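Local coordinates for protein malonate decarboxylase subunit alpha (Acinetobacter baumannii ATCC 17978, PDB 6MPR) that probably acts as the acyl-carrier-protein transferase subunit of malonate decarboxylase, exchanging acetyl for malonyl on the carrier protein, at residues G175-D180 against A345-R350; G256-H261 against I481-K486; R296-P302 against E316-G322. All coordinates share one frame. Residue numbers count along the deposited sequence, not the author numbering.

Contact 1 of 3, residues G175-D180 against A345-R350; sequences GPSTED and ALRSNR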
# COMPACT_ATOMS: atom_id res chain seq x y z
N GLY A 175 -15.76 14.52 -3.26
CA GLY A 175 -16.80 14.06 -2.35
C GLY A 175 -16.84 12.56 -2.14
O GLY A 175 -15.80 11.88 -2.04
N PRO A 176 -18.05 12.00 -2.05
CA PRO A 176 -18.18 10.55 -1.86
C PRO A 176 -17.50 9.74 -2.95
O PRO A 176 -17.10 8.60 -2.69
CB PRO A 176 -19.70 10.31 -1.86
CG PRO A 176 -20.28 11.65 -1.44
CD PRO A 176 -19.35 12.70 -2.01
N SER A 177 -17.33 10.29 -4.15
CA SER A 177 -16.72 9.55 -5.24
C SER A 177 -15.27 9.94 -5.48
O SER A 177 -14.79 9.90 -6.62
CB SER A 177 -17.55 9.71 -6.51
OG SER A 177 -18.79 9.09 -6.32
N THR A 178 -14.56 10.35 -4.42
CA THR A 178 -13.13 10.63 -4.52
C THR A 178 -12.37 9.45 -5.12
O THR A 178 -11.59 9.62 -6.06
CB THR A 178 -12.60 11.01 -3.13
OG1 THR A 178 -13.18 12.26 -2.72
CG2 THR A 178 -11.09 11.15 -3.16
N GLU A 179 -12.62 8.24 -4.61
CA GLU A 179 -12.07 7.01 -5.20
C GLU A 179 -10.57 7.09 -5.47
O GLU A 179 -9.79 7.35 -4.54
CB GLU A 179 -12.82 6.65 -6.50
CG GLU A 179 -14.26 6.12 -6.24
CD GLU A 179 -14.96 5.63 -7.52
OE1 GLU A 179 -14.53 4.61 -8.10
OE2 GLU A 179 -15.95 6.28 -7.93
N ASP A 180 -10.16 6.85 -6.74
CA ASP A 180 -8.76 6.81 -7.12
C ASP A 180 -8.16 8.18 -7.38
O ASP A 180 -6.93 8.28 -7.51
CB ASP A 180 -8.51 6.01 -8.43
CG ASP A 180 -9.36 4.74 -8.57
OD1 ASP A 180 -10.54 4.72 -8.17
OD2 ASP A 180 -8.85 3.77 -9.16
N ALA A 345 -20.15 15.14 4.01
CA ALA A 345 -20.21 14.07 3.01
C ALA A 345 -19.04 13.08 3.14
O ALA A 345 -17.93 13.43 3.54
CB ALA A 345 -20.22 14.67 1.60
N LEU A 346 -19.32 11.83 2.76
CA LEU A 346 -18.32 10.77 2.69
C LEU A 346 -17.05 11.24 1.98
O LEU A 346 -17.11 11.98 0.99
CB LEU A 346 -18.90 9.57 1.94
CG LEU A 346 -18.01 8.35 1.64
CD1 LEU A 346 -17.59 7.64 2.93
CD2 LEU A 346 -18.69 7.36 0.66
N ARG A 347 -15.90 10.77 2.47
CA ARG A 347 -14.62 10.86 1.76
C ARG A 347 -14.13 9.43 1.54
O ARG A 347 -13.59 8.80 2.46
CB ARG A 347 -13.60 11.69 2.55
CG ARG A 347 -12.14 11.50 2.20
CD ARG A 347 -11.59 12.50 1.16
NE ARG A 347 -10.15 12.28 0.98
CZ ARG A 347 -9.36 12.94 0.12
NH1 ARG A 347 -9.85 13.90 -0.67
NH2 ARG A 347 -8.07 12.62 0.06
N SER A 348 -14.37 8.91 0.34
CA SER A 348 -13.74 7.65 -0.02
C SER A 348 -12.29 7.91 -0.41
O SER A 348 -11.87 9.04 -0.66
CB SER A 348 -14.47 6.99 -1.18
OG SER A 348 -14.61 7.91 -2.24
N ASN A 349 -11.51 6.83 -0.44
CA ASN A 349 -10.12 6.94 -0.84
C ASN A 349 -9.69 5.52 -1.19
O ASN A 349 -9.37 4.74 -0.29
CB ASN A 349 -9.29 7.54 0.29
CG ASN A 349 -7.84 7.77 -0.09
OD1 ASN A 349 -7.26 7.02 -0.88
ND2 ASN A 349 -7.24 8.81 0.49
N ARG A 350 -9.70 5.18 -2.49
CA ARG A 350 -9.48 3.78 -2.86
C ARG A 350 -8.06 3.34 -2.51
O ARG A 350 -7.86 2.21 -2.03
CB ARG A 350 -9.79 3.54 -4.34
CG ARG A 350 -9.43 2.10 -4.81
CD ARG A 350 -10.17 1.69 -6.09
NE ARG A 350 -11.56 1.32 -5.81
CZ ARG A 350 -12.63 2.01 -6.17
NH1 ARG A 350 -12.50 3.13 -6.88
NH2 ARG A 350 -13.85 1.60 -5.84
O HOH W 1 -7.07 6.95 -3.95
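P176 lays its ring against L346 and A345. P176 CB is 4.0 Å from L346 CB, and P176 CD is 4.2 Å from A345 CB. Beyond this apolar end the contact turns polar. S348 OG links two points of the facing loop. S348 OG donates to P176 O at 2.6 Å and accepts from E179 N at 3.1 Å. T178 CB packs on S348 O at 3.2 Å, while S348 N and S348 O are buried without a polar partner in the model. The 175-180 loop is folded tightly at this point: T178 N and T178 OG1 both bond to G175 O, at 3.1 and 2.7 Å.

R350 closes the other end. R350 N donates to E179 O at 3.0 Å. R350 NH1 lies 2.8 Å from both E179 OE1 and D180 OD1, so one nitrogen serves two carboxylates. D180 OD2 is held by Y147, and E179 OE2 by the backbone of K70. A water bridges E179 O and N349 OD1. The CA-to-CB bond of R347 points away, but its guanidinium has T178 CG2 over one face and pairs with E186 of the second subunit and with D213.

N349 is the N-cap of helix 350-359, its side chain capping M352 N. The arrangement is thus a loop-to-loop junction at a capped helix start, tied by a buried salt-bridge network of E179, D180 and R350.

Contact 2 of 3, residues G256-H261 against I481-K486; sequences GIYEKH and IAYLYK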
# COMPACT_ATOMS: atom_id res chain seq x y z
N GLY A 256 -17.86 -20.99 11.41
CA GLY A 256 -16.65 -21.73 11.17
C GLY A 256 -15.41 -20.93 10.84
O GLY A 256 -14.32 -21.50 10.79
N ILE A 257 -15.54 -19.62 10.59
CA ILE A 257 -14.38 -18.78 10.29
C ILE A 257 -14.33 -17.55 11.20
O ILE A 257 -13.35 -17.35 11.93
CB ILE A 257 -14.37 -18.36 8.81
CG1 ILE A 257 -14.51 -19.58 7.88
CG2 ILE A 257 -13.07 -17.61 8.50
CD1 ILE A 257 -14.45 -19.25 6.38
N TYR A 258 -15.37 -16.71 11.15
CA TYR A 258 -15.32 -15.44 11.89
C TYR A 258 -15.28 -15.69 13.39
O TYR A 258 -14.42 -15.15 14.10
CB TYR A 258 -16.51 -14.55 11.55
CG TYR A 258 -16.61 -14.04 10.12
CD1 TYR A 258 -15.65 -14.36 9.17
CD2 TYR A 258 -17.67 -13.23 9.74
CE1 TYR A 258 -15.76 -13.88 7.85
CE2 TYR A 258 -17.78 -12.75 8.45
CZ TYR A 258 -16.83 -13.08 7.52
OH TYR A 258 -16.98 -12.60 6.25
N GLU A 259 -16.21 -16.50 13.88
CA GLU A 259 -16.22 -16.85 15.30
C GLU A 259 -14.98 -17.66 15.67
O GLU A 259 -14.33 -17.39 16.69
CB GLU A 259 -17.48 -17.63 15.64
CG GLU A 259 -17.63 -17.87 17.14
CD GLU A 259 -18.87 -18.66 17.51
OE1 GLU A 259 -19.62 -19.10 16.61
OE2 GLU A 259 -19.09 -18.85 18.72
N LYS A 260 -14.64 -18.66 14.85
CA LYS A 260 -13.56 -19.58 15.18
C LYS A 260 -12.25 -18.85 15.41
O LYS A 260 -11.50 -19.18 16.34
CB LYS A 260 -13.39 -20.61 14.05
CG LYS A 260 -12.24 -21.60 14.29
CD LYS A 260 -12.13 -22.61 13.15
CE LYS A 260 -10.92 -23.53 13.35
NZ LYS A 260 -11.14 -24.51 14.45
N HIS A 261 -11.95 -17.86 14.57
CA HIS A 261 -10.68 -17.16 14.62
C HIS A 261 -10.77 -15.76 15.20
O HIS A 261 -9.77 -15.03 15.18
CB HIS A 261 -10.07 -17.08 13.21
CG HIS A 261 -9.93 -18.42 12.56
ND1 HIS A 261 -9.01 -19.35 12.99
CD2 HIS A 261 -10.58 -18.98 11.52
CE1 HIS A 261 -9.11 -20.44 12.24
NE2 HIS A 261 -10.04 -20.24 11.34
N ILE A 481 -16.26 -26.34 4.85
CA ILE A 481 -15.04 -25.54 4.87
C ILE A 481 -13.85 -26.49 4.88
O ILE A 481 -13.81 -27.43 5.68
CB ILE A 481 -14.97 -24.60 6.09
CG1 ILE A 481 -16.19 -23.68 6.16
CG2 ILE A 481 -13.69 -23.77 6.06
CD1 ILE A 481 -16.28 -22.93 7.48
N ALA A 482 -12.87 -26.22 4.02
CA ALA A 482 -11.56 -26.85 4.11
C ALA A 482 -10.62 -25.84 4.75
O ALA A 482 -10.44 -24.73 4.22
CB ALA A 482 -11.06 -27.29 2.73
N TYR A 483 -10.04 -26.20 5.90
CA TYR A 483 -9.11 -25.30 6.60
C TYR A 483 -7.70 -25.48 6.02
O TYR A 483 -6.80 -26.04 6.65
CB TYR A 483 -9.13 -25.54 8.10
CG TYR A 483 -10.43 -25.16 8.77
CD1 TYR A 483 -10.79 -23.83 8.94
CD2 TYR A 483 -11.30 -26.14 9.25
CE1 TYR A 483 -11.97 -23.47 9.56
CE2 TYR A 483 -12.49 -25.80 9.88
CZ TYR A 483 -12.83 -24.46 10.02
OH TYR A 483 -14.01 -24.12 10.64
N LEU A 484 -7.52 -24.94 4.81
CA LEU A 484 -6.30 -25.17 4.04
C LEU A 484 -5.05 -24.65 4.76
O LEU A 484 -3.96 -25.19 4.54
CB LEU A 484 -6.42 -24.51 2.66
CG LEU A 484 -7.51 -24.99 1.70
CD1 LEU A 484 -7.41 -24.21 0.38
CD2 LEU A 484 -7.46 -26.51 1.46
N TYR A 485 -5.19 -23.63 5.61
CA TYR A 485 -4.02 -23.12 6.32
C TYR A 485 -3.36 -24.19 7.18
O TYR A 485 -2.19 -24.05 7.54
CB TYR A 485 -4.38 -21.92 7.20
CG TYR A 485 -5.09 -22.22 8.50
CD1 TYR A 485 -6.49 -22.29 8.57
CD2 TYR A 485 -4.38 -22.38 9.68
CE1 TYR A 485 -7.13 -22.55 9.75
CE2 TYR A 485 -5.02 -22.63 10.88
CZ TYR A 485 -6.40 -22.71 10.90
OH TYR A 485 -7.04 -22.97 12.08
N LYS A 486 -4.09 -25.26 7.51
CA LYS A 486 -3.58 -26.32 8.36
C LYS A 486 -3.11 -27.54 7.57
O LYS A 486 -2.59 -28.47 8.18
CB LYS A 486 -4.65 -26.76 9.37
CG LYS A 486 -4.59 -26.04 10.69
CD LYS A 486 -5.70 -26.50 11.62
CE LYS A 486 -7.06 -26.38 10.95
NZ LYS A 486 -8.16 -26.72 11.89
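I481, in strand 480-482, points its side chain at the helix. I481 CD1 lies 3.9 Å from G256 CA and 3.8 Å from I257 CG1. G256 makes this fit possible, because a CB here would clash with I481 CD1. Y483 follows, at the centre of an inverse gamma turn. Y483 OH donates to G256 O at 2.6 Å, where the helix has a wider pi-type turn. K260 CE sits over the face of the Y483 ring, 4.2 Å from the centroid, in a CH-pi contact. K260 NZ is 5.1 Å from that centroid, so any cation-pi attraction is weak.

The chain then enters a short 3-10 segment. Y485 OH lies 3.3 Å from H261 CE1, near the plane of the imidazole. H261 ND1 is bonded to D410, and the rings of H261, Y483 and Y485 all meet H474 of the neighbouring strand 474-477. K486 NZ lies 4.5 Å from K260 NZ, a like-charged pair that is if anything repulsive, and bonds weakly to G522 O. Specific polar bonding between the segments therefore rests on Y483 OH and G256 O, and the rest of the contact is held by apolar and aromatic packing.

Contact 3 of 3, residues R296-P302 against E316-G322; sequences RNWTLNP and ESVHCFG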
# COMPACT_ATOMS: atom_id res chain seq x y z
N ARG A 296 -16.16 -5.87 13.57
CA ARG A 296 -16.33 -4.51 14.07
C ARG A 296 -15.87 -3.45 13.08
O ARG A 296 -16.55 -2.43 12.90
CB ARG A 296 -15.58 -4.35 15.39
CG ARG A 296 -16.15 -5.23 16.49
CD ARG A 296 -15.60 -4.85 17.84
NE ARG A 296 -14.19 -5.21 17.96
CZ ARG A 296 -13.20 -4.34 18.11
NH1 ARG A 296 -13.45 -3.04 18.17
NH2 ARG A 296 -11.95 -4.78 18.20
N ASN A 297 -14.74 -3.66 12.42
CA ASN A 297 -14.10 -2.63 11.61
C ASN A 297 -13.96 -3.10 10.18
O ASN A 297 -13.43 -4.19 9.93
CB ASN A 297 -12.74 -2.28 12.21
CG ASN A 297 -12.84 -1.95 13.68
OD1 ASN A 297 -13.46 -0.96 14.06
ND2 ASN A 297 -12.25 -2.80 14.52
N TRP A 298 -14.44 -2.30 9.23
CA TRP A 298 -14.55 -2.74 7.86
C TRP A 298 -13.79 -1.83 6.89
O TRP A 298 -13.71 -0.61 7.08
CB TRP A 298 -16.02 -2.78 7.44
CG TRP A 298 -16.89 -3.73 8.24
CD1 TRP A 298 -17.24 -3.63 9.56
CD2 TRP A 298 -17.53 -4.90 7.74
NE1 TRP A 298 -18.06 -4.68 9.92
CE2 TRP A 298 -18.26 -5.47 8.81
CE3 TRP A 298 -17.56 -5.53 6.49
CZ2 TRP A 298 -19.02 -6.63 8.66
CZ3 TRP A 298 -18.31 -6.69 6.35
CH2 TRP A 298 -19.03 -7.23 7.43
N THR A 299 -13.24 -2.45 5.85
CA THR A 299 -12.85 -1.75 4.63
C THR A 299 -13.85 -2.21 3.57
O THR A 299 -13.82 -3.37 3.15
CB THR A 299 -11.41 -2.07 4.22
OG1 THR A 299 -11.25 -3.49 4.08
CG2 THR A 299 -10.44 -1.56 5.26
N LEU A 300 -14.74 -1.30 3.17
CA LEU A 300 -15.91 -1.71 2.40
C LEU A 300 -16.57 -0.46 1.82
O LEU A 300 -16.56 0.60 2.45
CB LEU A 300 -16.91 -2.46 3.29
CG LEU A 300 -17.92 -3.36 2.57
CD1 LEU A 300 -17.27 -4.70 2.26
CD2 LEU A 300 -19.14 -3.54 3.44
N ASN A 301 -17.19 -0.60 0.64
CA ASN A 301 -18.08 0.47 0.21
C ASN A 301 -19.35 0.44 1.05
O ASN A 301 -19.57 -0.49 1.84
CB ASN A 301 -18.36 0.35 -1.28
CG ASN A 301 -17.27 1.01 -2.12
OD1 ASN A 301 -16.22 1.38 -1.59
ND2 ASN A 301 -17.51 1.15 -3.41
N PRO A 302 -20.19 1.49 0.97
CA PRO A 302 -21.42 1.46 1.80
C PRO A 302 -22.49 0.53 1.24
O PRO A 302 -23.47 0.94 0.60
CB PRO A 302 -21.87 2.93 1.80
CG PRO A 302 -20.75 3.71 1.19
CD PRO A 302 -20.09 2.77 0.26
N GLU A 316 -18.75 -0.95 13.74
CA GLU A 316 -18.20 0.20 14.45
C GLU A 316 -17.55 1.22 13.54
O GLU A 316 -17.59 2.42 13.85
CB GLU A 316 -17.20 -0.29 15.51
CG GLU A 316 -17.98 -0.99 16.63
CD GLU A 316 -17.13 -1.66 17.68
OE1 GLU A 316 -17.69 -2.48 18.44
OE2 GLU A 316 -15.91 -1.38 17.75
N SER A 317 -16.97 0.79 12.43
CA SER A 317 -16.28 1.70 11.54
C SER A 317 -16.27 1.10 10.14
O SER A 317 -16.15 -0.12 9.96
CB SER A 317 -14.85 1.95 12.02
OG SER A 317 -14.05 0.78 11.88
N VAL A 318 -16.40 1.97 9.14
CA VAL A 318 -16.26 1.58 7.74
C VAL A 318 -15.43 2.65 7.06
O VAL A 318 -15.80 3.83 7.10
CB VAL A 318 -17.61 1.45 7.03
CG1 VAL A 318 -17.42 1.02 5.57
CG2 VAL A 318 -18.51 0.49 7.76
N HIS A 319 -14.33 2.25 6.44
CA HIS A 319 -13.59 3.07 5.49
C HIS A 319 -13.89 2.57 4.08
O HIS A 319 -13.93 1.36 3.85
CB HIS A 319 -12.09 3.02 5.75
CG HIS A 319 -11.34 4.06 4.99
ND1 HIS A 319 -10.73 3.80 3.78
CD2 HIS A 319 -11.19 5.39 5.21
CE1 HIS A 319 -10.20 4.92 3.31
NE2 HIS A 319 -10.47 5.90 4.15
N CYS A 320 -14.08 3.49 3.13
CA CYS A 320 -14.70 3.18 1.84
C CYS A 320 -13.74 3.42 0.68
O CYS A 320 -13.04 4.43 0.65
CB CYS A 320 -15.94 4.03 1.59
SG CYS A 320 -17.27 3.78 2.77
N PHE A 321 -13.77 2.50 -0.31
CA PHE A 321 -13.07 2.70 -1.57
C PHE A 321 -13.77 3.73 -2.45
O PHE A 321 -13.11 4.43 -3.23
CB PHE A 321 -12.99 1.39 -2.35
CG PHE A 321 -12.60 0.19 -1.54
CD1 PHE A 321 -11.26 -0.11 -1.32
CD2 PHE A 321 -13.57 -0.64 -1.01
CE1 PHE A 321 -10.90 -1.24 -0.59
CE2 PHE A 321 -13.22 -1.77 -0.28
CZ PHE A 321 -11.89 -2.06 -0.06
N GLY A 322 -15.09 3.83 -2.33
CA GLY A 322 -15.95 4.68 -3.13
C GLY A 322 -17.29 4.83 -2.44
O GLY A 322 -17.48 4.36 -1.32
O HOH W 2 -14.07 0.08 16.89
O HOH W 3 -12.80 0.78 9.44
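R296 O accepts two backbone bonds, from E316 N at 2.8 Å and S317 N at 3.3 Å. From there the two strands run parallel, with N297, W298 and T299 level with S317, V318 and H319. W298 N donates to S317 O at 2.9 Å. H319 N donates to W298 O at 3.0 Å, and L300 N to H319 O at 2.9 Å. W298 O also accepts a hydrogen bond from water 3, which donates a second one to S317 OG. T299 O looks the other way, to N267 ND2.

Side chains satisfy further atoms. S317 OG donates to N297 OD1 at 2.9 Å. R296 NH1 forms a salt bridge with E316 OE2 at 3.0 Å, and R296 NE bonds to Q264. After the strands, N301 OD1 accepts from G322 N at 2.8 Å; N301 has two deposited conformers, and this holds for the one given. W298 NE1 bonds to C295 O.

Apolar contacts fill in on the W298 side, where W298 CB meets V318 CG2 at 4.1 Å. On the other face, N297, T299 and S317 pack on V152 of the second subunit. Strand 317-319 is the outermost strand of its sheet within the chain. Helix 307-311 links the two strands, so this is a beta-alpha-beta unit of adjacent parallel strands, as in Rossmann-like folds.

Overall arrangement
Contacts 1 and 3 are neighbours, with centres about 12 Å apart. They touch where N349 N lies 3.0 Å from C320 O, a probable hydrogen bond. Contact 2 is more remote, with centres about 33 Å from contact 1 and 23 Å from contact 3. Contacts 2 and 3 reach the same mixed sheet towards different ends: strand 317-319 is outermost on one side, strand 480-482 next to last on the other. Along the chain, contact 3 is nested inside the loops closed by contacts 1 and 2, which cross each other. Contact 1 joins a loop of the part building the parallel sheet, before helix 181-189, to the loop before helix 350-359. Contacts 1 and 3 both meet the second subunit.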